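Local coordinates for putative cytoplasmic protein (Salmonella typhimurium LT2, PDB 2Q02) that is of unknown function but binds zinc within a xylose isomerase-like TIM barrel and may act as an isomerase, at residues R124-F129 / A161-K166. Sequence-based numbering, arbitrary orientation.
Sequences RLSDLF and AGSPFK. With ZN (zinc ion), chain F.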
loop_
_atom_site.group_PDB
_atom_site.type_symbol
_atom_site.label_atom_id
_atom_site.label_comp_id
_atom_site.label_asym_id
_atom_site.label_seq_id
_atom_site.Cartn_x
_atom_site.Cartn_y
_atom_site.Cartn_z
ATOM N N ARG A 124 -0.100 -21.088 3.137
ATOM C CA ARG A 124 0.560 -21.096 4.446
ATOM C C ARG A 124 0.363 -19.781 5.203
ATOM O O ARG A 124 0.100 -19.766 6.408
ATOM C CB ARG A 124 2.067 -21.353 4.290
ATOM C CG ARG A 124 2.798 -21.332 5.645
ATOM C CD ARG A 124 4.208 -21.904 5.595
ATOM N NE ARG A 124 4.737 -22.064 6.951
ATOM C CZ ARG A 124 6.029 -22.199 7.263
ATOM N NH1 ARG A 124 6.976 -22.165 6.319
ATOM N NH2 ARG A 124 6.382 -22.340 8.544
ATOM N N LEU A 125 0.528 -18.673 4.495
ATOM C CA LEU A 125 0.339 -17.365 5.093
ATOM C C LEU A 125 -1.116 -17.099 5.424
ATOM O O LEU A 125 -1.388 -16.387 6.367
ATOM C CB LEU A 125 0.874 -16.238 4.188
ATOM C CG LEU A 125 2.403 -16.130 4.069
ATOM C CD1 LEU A 125 2.798 -15.306 2.861
ATOM C CD2 LEU A 125 3.026 -15.553 5.318
ATOM N N SER A 126 -2.055 -17.647 4.662
ATOM C CA SER A 126 -3.477 -17.445 4.966
ATOM C C SER A 126 -3.831 -18.098 6.307
ATOM O O SER A 126 -4.446 -17.478 7.186
ATOM C CB SER A 126 -4.368 -17.942 3.832
ATOM O OG SER A 126 -4.216 -17.063 2.723
ATOM N N ASP A 127 -3.390 -19.341 6.466
ATOM C CA ASP A 127 -3.524 -20.063 7.736
ATOM C C ASP A 127 -2.868 -19.313 8.902
ATOM O O ASP A 127 -3.455 -19.180 9.974
ATOM C CB ASP A 127 -2.898 -21.448 7.618
ATOM C CG ASP A 127 -3.669 -22.335 6.702
ATOM O OD1 ASP A 127 -4.760 -21.888 6.296
ATOM O OD2 ASP A 127 -3.190 -23.464 6.388
ATOM N N LEU A 128 -1.650 -18.832 8.688
ATOM C CA LEU A 128 -0.915 -18.116 9.728
ATOM C C LEU A 128 -1.572 -16.785 10.143
ATOM O O LEU A 128 -1.658 -16.460 11.330
ATOM C CB LEU A 128 0.522 -17.842 9.251
ATOM C CG LEU A 128 1.434 -17.148 10.272
ATOM C CD1 LEU A 128 1.697 -18.063 11.473
ATOM C CD2 LEU A 128 2.725 -16.684 9.653
ATOM N N PHE A 129 -2.008 -16.011 9.143
ATOM C CA PHE A 129 -2.702 -14.732 9.366
ATOM C C PHE A 129 -4.004 -14.920 10.158
ATOM O O PHE A 129 -4.333 -14.105 11.008
ATOM C CB PHE A 129 -3.013 -14.037 8.027
ATOM C CG PHE A 129 -1.876 -13.188 7.469
ATOM C CD1 PHE A 129 -0.583 -13.687 7.364
ATOM C CD2 PHE A 129 -2.133 -11.910 6.984
ATOM C CE1 PHE A 129 0.428 -12.920 6.839
ATOM C CE2 PHE A 129 -1.122 -11.135 6.442
ATOM C CZ PHE A 129 0.148 -11.626 6.373
ATOM N N ALA A 161 -5.280 -20.800 -4.315
ATOM C CA ALA A 161 -4.924 -21.032 -2.919
ATOM C C ALA A 161 -6.133 -21.165 -1.973
ATOM O O ALA A 161 -5.984 -21.624 -0.830
ATOM C CB ALA A 161 -4.013 -19.908 -2.432
ATOM N N GLY A 162 -7.322 -20.790 -2.449
ATOM C CA GLY A 162 -8.532 -20.790 -1.625
ATOM C C GLY A 162 -8.441 -19.796 -0.468
ATOM O O GLY A 162 -8.955 -20.056 0.630
ATOM N N SER A 163 -7.788 -18.659 -0.719
ATOM C CA SER A 163 -7.442 -17.700 0.321
ATOM C C SER A 163 -8.425 -16.539 0.382
ATOM O O SER A 163 -8.954 -16.106 -0.636
ATOM C CB SER A 163 -6.046 -17.147 0.040
ATOM O OG SER A 163 -5.784 -15.937 0.748
ATOM N N PRO A 164 -8.653 -15.990 1.575
ATOM C CA PRO A 164 -9.439 -14.748 1.698
ATOM C C PRO A 164 -8.656 -13.460 1.401
ATOM O O PRO A 164 -9.231 -12.373 1.449
ATOM C CB PRO A 164 -9.812 -14.733 3.183
ATOM C CG PRO A 164 -8.620 -15.391 3.844
ATOM C CD PRO A 164 -8.195 -16.473 2.891
ATOM N N PHE A 165 -7.362 -13.578 1.130
ATOM C CA PHE A 165 -6.528 -12.431 0.801
ATOM C C PHE A 165 -7.059 -11.670 -0.386
ATOM O O PHE A 165 -7.823 -12.207 -1.199
ATOM C CB PHE A 165 -5.078 -12.839 0.487
ATOM C CG PHE A 165 -4.244 -13.214 1.698
ATOM C CD1 PHE A 165 -4.795 -13.320 2.981
ATOM C CD2 PHE A 165 -2.893 -13.491 1.536
ATOM C CE1 PHE A 165 -4.008 -13.683 4.070
ATOM C CE2 PHE A 165 -2.100 -13.839 2.617
ATOM C CZ PHE A 165 -2.651 -13.926 3.891
ATOM N N LYS A 166 -6.666 -10.391 -0.455
ATOM C CA LYS A 166 -7.025 -9.523 -1.569
ATOM C C LYS A 166 -5.783 -8.854 -2.163
ATOM O O LYS A 166 -4.711 -8.845 -1.573
ATOM C CB LYS A 166 -8.020 -8.460 -1.117
ATOM C CG LYS A 166 -9.456 -8.953 -0.930
ATOM C CD LYS A 166 -10.307 -7.881 -0.263
ATOM C CE LYS A 166 -11.780 -7.986 -0.616
ATOM N NZ LYS A 166 -12.572 -8.859 0.291
HETATM ZN ZN ZN F . -3.932 -24.539 4.782
#
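An ST turn at S163, in the loop that leads from helix 151-161 into barrel strand 166-170, meets helix 115-130 through S126 and illustrates how one hydroxyl can serve a turn and a loop-to-helix contact together. With OG anti to its own backbone N (chi1 162°), S163 accepts a nearly straight bond from F165 N at 2.9 Å and donates to S126 OG at 2.8 Å. S126 OG in turn bonds to I122 O, one helical turn back. The same S126 oxygen sits 3.5 Å above the plane of the F165 ring, over its centre. Beneath it, F165 reaches the helix by its far rim: F165 CZ lies over one face of the F129 ring, off centre and 3.7 Å from F129 CD2, with the ring planes at 57°, while F165 CE2 comes 4.1 Å from L125 CB. L104 of strand 101-104 adjoins L125, F129 and F165, joining the contact to the barrel wall. Just before the turn, G162 closes helix 151-161 in a Schellman motif. Hydroxyls and carbonyl thus form a hydrogen-bond chain running one way, S163 to S126 to the I122 carbonyl, which would hold both serine rotamers, with S126 OG over the F165 ring.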